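Local coordinates for periplasmic binding protein (Veillonella parvula, PDB 4N01), which is probably a periplasmic solute-binding protein that captures a small ligand and hands it to a membrane transporter, at residues Glu187-Ala190 and Asp191-Thr195; Pro99-Ala102 and Ala103-Lys106. All coordinates share one frame; numbering follows the deposited sequence. Where two conformers were deposited one is given.

Contact 1: Glu187-Ala190 and Asp191-Thr195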
ATOM      1  N   GLU A 187      -2.943  16.258  11.411  0.55 17.09           N
ATOM      2  CA  GLU A 187      -1.958  17.133  10.784  0.55 16.70           C
ATOM      3  C   GLU A 187      -1.408  16.490   9.513  0.55 17.75           C
ATOM      4  O   GLU A 187      -1.210  17.171   8.504  0.55 18.55           O
ATOM      5  CB  GLU A 187      -0.820  17.477  11.755  0.55 19.35           C
ATOM      6  CG  GLU A 187      -1.194  18.510  12.817  0.55 25.94           C
ATOM      7  CD  GLU A 187      -0.076  18.772  13.811  0.55 36.96           C
ATOM      8  OE1 GLU A 187       1.075  18.361  13.548  0.55 40.65           O
ATOM      9  OE2 GLU A 187      -0.350  19.393  14.862  0.55 39.78           O
ATOM     10  N   TRP A 188      -1.177  15.179   9.554  1.00 13.45           N
ATOM     11  CA  TRP A 188      -0.668  14.468   8.376  1.00 15.72           C
ATOM     12  C   TRP A 188      -1.706  14.441   7.261  1.00 14.59           C
ATOM     13  O   TRP A 188      -1.389  14.746   6.109  1.00 13.69           O
ATOM     14  CB  TRP A 188      -0.226  13.041   8.717  1.00 14.48           C
ATOM     15  CG  TRP A 188       0.343  12.263   7.529  1.00 18.20           C
ATOM     16  CD1 TRP A 188       1.634  12.299   7.057  1.00 18.81           C
ATOM     17  CD2 TRP A 188      -0.360  11.327   6.700  1.00 12.81           C
ATOM     18  NE1 TRP A 188       1.762  11.459   5.963  1.00 17.54           N
ATOM     19  CE2 TRP A 188       0.553  10.847   5.733  1.00 17.77           C
ATOM     20  CE3 TRP A 188      -1.683  10.858   6.672  1.00 16.10           C
ATOM     21  CZ2 TRP A 188       0.186   9.914   4.750  1.00 18.48           C
ATOM     22  CZ3 TRP A 188      -2.047   9.929   5.694  1.00 17.47           C
ATOM     23  CH2 TRP A 188      -1.113   9.467   4.750  1.00 20.42           C
ATOM     24  N   VAL A 189      -2.936  14.070   7.593  1.00 14.50           N
ATOM     25  CA  VAL A 189      -4.003  14.077   6.597  1.00 17.73           C
ATOM     26  C   VAL A 189      -4.169  15.471   5.992  1.00 15.64           C
ATOM     27  O   VAL A 189      -4.309  15.610   4.770  1.00 13.90           O
ATOM     28  CB  VAL A 189      -5.348  13.582   7.191  1.00 13.86           C
ATOM     29  CG1 VAL A 189      -6.534  13.848   6.219  1.00 10.34           C
ATOM     30  CG2 VAL A 189      -5.247  12.089   7.522  1.00 12.22           C
ATOM     31  N   ALA A 190      -4.151  16.503   6.834  1.00 13.50           N
ATOM     32  CA  ALA A 190      -4.321  17.869   6.333  1.00 13.20           C
ATOM     33  C   ALA A 190      -3.253  18.215   5.299  1.00 16.35           C
ATOM     34  O   ALA A 190      -3.548  18.807   4.249  1.00 13.50           O
ATOM     35  CB  ALA A 190      -4.286  18.868   7.482  1.00 12.57           C
ATOM     36  N   ASP A 191      -2.010  17.849   5.593  1.00 11.25           N
ATOM     37  CA  ASP A 191      -0.913  18.120   4.673  1.00 15.07           C
ATOM     38  C   ASP A 191      -1.080  17.338   3.370  1.00 18.95           C
ATOM     39  O   ASP A 191      -0.823  17.866   2.287  1.00 15.40           O
ATOM     40  CB  ASP A 191       0.422  17.786   5.334  1.00 16.83           C
ATOM     41  CG  ASP A 191       1.592  17.953   4.396  1.00 29.97           C
ATOM     42  OD1 ASP A 191       1.981  19.113   4.129  1.00 31.51           O
ATOM     43  OD2 ASP A 191       2.129  16.925   3.923  1.00 28.77           O
ATOM     44  N   GLN A 192      -1.532  16.088   3.467  1.00 13.73           N
ATOM     45  CA  GLN A 192      -1.730  15.272   2.275  1.00 14.39           C
ATOM     46  C   GLN A 192      -2.795  15.906   1.395  1.00 18.42           C
ATOM     47  O   GLN A 192      -2.658  15.926   0.174  1.00 15.84           O
ATOM     48  CB  GLN A 192      -2.146  13.845   2.643  1.00 13.39           C
ATOM     49  CG  GLN A 192      -1.121  13.082   3.492  1.00 18.46           C
ATOM     50  CD  GLN A 192       0.258  13.020   2.856  1.00 22.55           C
ATOM     51  OE1 GLN A 192       1.176  13.724   3.279  1.00 31.16           O
ATOM     52  NE2 GLN A 192       0.415  12.169   1.845  1.00 17.93           N
ATOM     53  N   ARG A 193      -3.849  16.436   2.008  1.00 15.13           N
ATOM     54  CA  ARG A 193      -4.942  17.030   1.237  1.00 15.41           C
ATOM     55  C   ARG A 193      -4.483  18.275   0.499  1.00 16.63           C
ATOM     56  O   ARG A 193      -4.905  18.528  -0.637  1.00 17.99           O
ATOM     57  CB  ARG A 193      -6.120  17.421   2.134  1.00 16.74           C
ATOM     58  CG  ARG A 193      -6.868  16.273   2.761  1.00 15.46           C
ATOM     59  CD  ARG A 193      -8.202  16.740   3.315  1.00 20.95           C
ATOM     60  NE  ARG A 193      -8.790  15.700   4.151  1.00 16.64           N
ATOM     61  CZ  ARG A 193      -9.426  14.637   3.675  1.00 17.53           C
ATOM     62  NH1 ARG A 193      -9.564  14.481   2.355  1.00 19.27           N
ATOM     63  NH2 ARG A 193      -9.920  13.732   4.517  1.00 19.36           N
ATOM     64  N   LYS A 194      -3.646  19.068   1.166  1.00 16.83           N
ATOM     65  CA  LYS A 194      -3.153  20.314   0.606  1.00 17.91           C
ATOM     66  C   LYS A 194      -2.294  20.021  -0.613  1.00 15.94           C
ATOM     67  O   LYS A 194      -2.450  20.655  -1.664  1.00 17.17           O
ATOM     68  CB  LYS A 194      -2.329  21.067   1.650  1.00 16.25           C
ATOM     69  CG  LYS A 194      -1.987  22.493   1.282  1.00 22.64           C
ATOM     70  CD  LYS A 194      -1.311  23.181   2.461  1.00 27.84           C
ATOM     71  CE  LYS A 194      -1.014  24.635   2.156  1.00 40.58           C
ATOM     72  NZ  LYS A 194      -0.108  24.752   0.991  1.00 42.90           N
ATOM     73  N   THR A 195      -1.392  19.055  -0.474  1.00 14.64           N
ATOM     74  CA  THR A 195      -0.550  18.634  -1.595  1.00 15.74           C
ATOM     75  C   THR A 195      -1.377  18.043  -2.743  1.00 18.56           C
ATOM     76  O   THR A 195      -1.129  18.354  -3.915  1.00 17.68           O
ATOM     77  CB  THR A 195       0.520  17.619  -1.147  1.00 18.02           C
ATOM     78  OG1 THR A 195       1.403  18.250  -0.217  1.00 18.83           O
ATOM     79  CG2 THR A 195       1.324  17.117  -2.343  1.00 18.02           C
TER
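Gln192 lays its side chain over one face of the Trp188 indole, one helical turn further on. The amide plane is 2° from that of the ring, a true stack: CD of Gln192 lies 3.6 Å from CE2 of Trp188, with OE1 toward the NE1 side, and CG of Gln192 adds a CH-pi contact 3.5 Å from the centroid of the six-membered ring. The indole is carried forward with CG anti to the backbone N (chi1 -179°), while the Gln192 chain bends at chi2, which folds the amide over it. With an alanine in place of Trp188, the amide of Gln192 would probably lose the surface it is stacked on and be freer to turn.

CG1 of Val189 rests 3.6 Å from NE of Arg193, the two side chains running alongside, and the guanidinium goes on to a salt bridge with Glu166.

Under both pairs, backbone bonds join Gln192 N to Trp188 O (3.0 Å) and Arg193 N to Val189 O (2.9 Å).

Long helix 182-203, between the five- and four-stranded sheets, is consistent with the helical connection between the lobes of such proteins; here it packs on helices 165-178 and 320-332.

Contact 2: Pro99-Ala102 and Ala103-Lys106; sequences PLQA and AYDK
The short helix 101-104 is the crossover of a beta-alpha-beta unit, between strands 86-90 and 109-111, and its one turn is held by both backbone and side chains. Tyr104 N bonds to Leu100 O at 2.8 Å, and Asp105 N to Gln101 O at 3.0 Å. Gln101 and Asp105 are joined a second time by their side chains: NE2 of Gln101 gives a hydrogen bond to OD1 of Asp105 at 3.0 Å, moderately bent at 144°. The carboxylate oxygen lies in the amide plane, yet the donor comes to it from above the carboxylate plane, the two flat groups being turned 43° from each other. Gln101 gets there by bending at chi2 (70°), which brings the amide toward the next turn and Asp105. Its NE2 also sits 3.7 Å from CD2 of Tyr104, with the amide plane almost perpendicular to the ring.

At the start of the turn a water ties Pro99 to Ala103, donating to Pro99 O at 2.9 Å and accepting from Ala103 N at 2.8 Å. At the far end the extended Lys106 side chain runs past Ala102 O, its CG 3.6 Å from that oxygen.

Leu100, Ala103 and Tyr104 press on helix 71-79. A helix linking two neighbouring parallel strands in this way is typical of the alpha/beta fold of periplasmic binding proteins.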
ATOM      1  N   PRO A  99      12.204   9.305   4.864  1.00 18.24           N
ATOM      2  CA  PRO A  99      11.970  10.112   6.072  1.00 24.95           C
ATOM      3  C   PRO A  99      11.756   9.285   7.346  1.00 22.82           C
ATOM      4  O   PRO A  99      11.848   9.832   8.446  1.00 21.24           O
ATOM      5  CB  PRO A  99      10.683  10.879   5.737  1.00 24.81           C
ATOM      6  CG  PRO A  99      10.678  10.967   4.242  1.00 24.07           C
ATOM      7  CD  PRO A  99      11.266   9.661   3.777  1.00 17.41           C
ATOM      8  N   LEU A 100      11.487   7.990   7.207  1.00 15.40           N
ATOM      9  CA  LEU A 100      11.126   7.160   8.363  1.00 14.61           C
ATOM     10  C   LEU A 100      12.242   6.198   8.772  1.00 15.03           C
ATOM     11  O   LEU A 100      12.096   5.448   9.734  1.00 18.32           O
ATOM     12  CB  LEU A 100       9.854   6.356   8.060  1.00 13.98           C
ATOM     13  CG  LEU A 100       8.621   7.159   7.626  1.00 16.61           C
ATOM     14  CD1 LEU A 100       7.453   6.233   7.309  1.00 16.53           C
ATOM     15  CD2 LEU A 100       8.246   8.149   8.714  1.00 19.19           C
ATOM     16  N   GLN A 101      13.356   6.227   8.048  1.00 16.80           N
ATOM     17  CA  GLN A 101      14.458   5.287   8.285  1.00 20.21           C
ATOM     18  C   GLN A 101      15.045   5.405   9.685  1.00 18.53           C
ATOM     19  O   GLN A 101      15.277   4.393  10.361  1.00 20.68           O
ATOM     20  CB  GLN A 101      15.572   5.475   7.247  1.00 21.05           C
ATOM     21  CG  GLN A 101      16.731   4.490   7.397  1.00 27.39           C
ATOM     22  CD  GLN A 101      16.348   3.069   7.010  1.00 25.79           C
ATOM     23  OE1 GLN A 101      16.020   2.794   5.849  1.00 27.28           O
ATOM     24  NE2 GLN A 101      16.382   2.158   7.984  1.00 26.49           N
ATOM     25  N   ALA A 102      15.290   6.635  10.127  1.00 21.38           N
ATOM     26  CA  ALA A 102      15.857   6.845  11.452  1.00 23.40           C
ATOM     27  C   ALA A 102      14.929   6.358  12.565  1.00 23.45           C
ATOM     28  O   ALA A 102      15.408   5.821  13.567  1.00 20.97           O
ATOM     29  CB  ALA A 102      16.236   8.306  11.664  1.00 20.98           C
ATOM     30  N   ALA A 103      13.620   6.543  12.409  1.00 17.72           N
ATOM     31  CA  ALA A 103      12.673   6.006  13.394  1.00 19.57           C
ATOM     32  C   ALA A 103      12.613   4.473  13.313  1.00 22.56           C
ATOM     33  O   ALA A 103      12.556   3.793  14.339  1.00 19.77           O
ATOM     34  CB  ALA A 103      11.274   6.622  13.221  1.00 16.92           C
ATOM     35  N   TYR A 104      12.632   3.937  12.090  1.00 19.23           N
ATOM     36  CA  TYR A 104      12.648   2.491  11.879  1.00 15.63           C
ATOM     37  C   TYR A 104      13.791   1.827  12.621  1.00 20.73           C
ATOM     38  O   TYR A 104      13.624   0.738  13.174  1.00 18.73           O
ATOM     39  CB  TYR A 104      12.768   2.164  10.386  1.00 15.45           C
ATOM     40  CG  TYR A 104      12.825   0.677  10.063  1.00 16.68           C
ATOM     41  CD1 TYR A 104      11.664  -0.082   9.974  1.00 16.47           C
ATOM     42  CD2 TYR A 104      14.043   0.041   9.829  1.00 19.12           C
ATOM     43  CE1 TYR A 104      11.714  -1.440   9.664  1.00 20.63           C
ATOM     44  CE2 TYR A 104      14.107  -1.314   9.527  1.00 21.20           C
ATOM     45  CZ  TYR A 104      12.936  -2.048   9.448  1.00 21.15           C
ATOM     46  OH  TYR A 104      12.990  -3.388   9.140  1.00 19.65           O
ATOM     47  N   ASP A 105      14.956   2.479  12.619  1.00 17.33           N
ATOM     48  CA  ASP A 105      16.154   1.934  13.239  1.00 23.74           C
ATOM     49  C   ASP A 105      16.041   1.813  14.755  1.00 21.51           C
ATOM     50  O   ASP A 105      16.911   1.234  15.395  1.00 20.92           O
ATOM     51  CB  ASP A 105      17.386   2.779  12.879  1.00 20.14           C
ATOM     52  CG  ASP A 105      17.813   2.598  11.436  1.00 26.86           C
ATOM     53  OD1 ASP A 105      17.278   1.690  10.766  1.00 25.44           O
ATOM     54  OD2 ASP A 105      18.703   3.351  10.975  1.00 30.01           O
ATOM     55  N   LYS A 106      14.982   2.363  15.334  1.00 21.92           N
ATOM     56  CA  LYS A 106      14.838   2.341  16.788  1.00 23.29           C
ATOM     57  C   LYS A 106      14.004   1.151  17.261  1.00 24.19           C
ATOM     58  O   LYS A 106      13.973   0.834  18.463  1.00 22.77           O
ATOM     59  CB  LYS A 106      14.229   3.666  17.270  1.00 22.06           C
ATOM     60  CG  LYS A 106      15.131   4.860  16.996  1.00 33.03           C
ATOM     61  CD  LYS A 106      14.519   6.155  17.489  1.00 42.66           C
ATOM     62  CE  LYS A 106      15.405   7.341  17.137  1.00 53.44           C
ATOM     63  NZ  LYS A 106      14.792   8.653  17.503  1.00 57.89           N
TER
HETATM   64  O   HOH W   1      12.705   8.750  10.941  1.00 25.03           O

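Overall arrangement
From the N terminus the chain reaches contact 2 first, on the way from strand 86-90 to strand 109-111, which are neighbours in the five-stranded parallel sheet. Contact 1 comes much later, within helix 182-203, after that sheet has been completed by strands 127-129 and 151-153 and before the four-stranded sheet begins. Each contact is local, between residues about one helical turn apart in adjoining segments, so neither closes a long loop, and the two follow in series without nesting or crossing. Their centres lie about 21 Å apart and their nearest atoms about 8 Å, with no touch. Contact 2 belongs to the part of the fold built on the five-stranded sheet, contact 1 to the helical region between the two sheets.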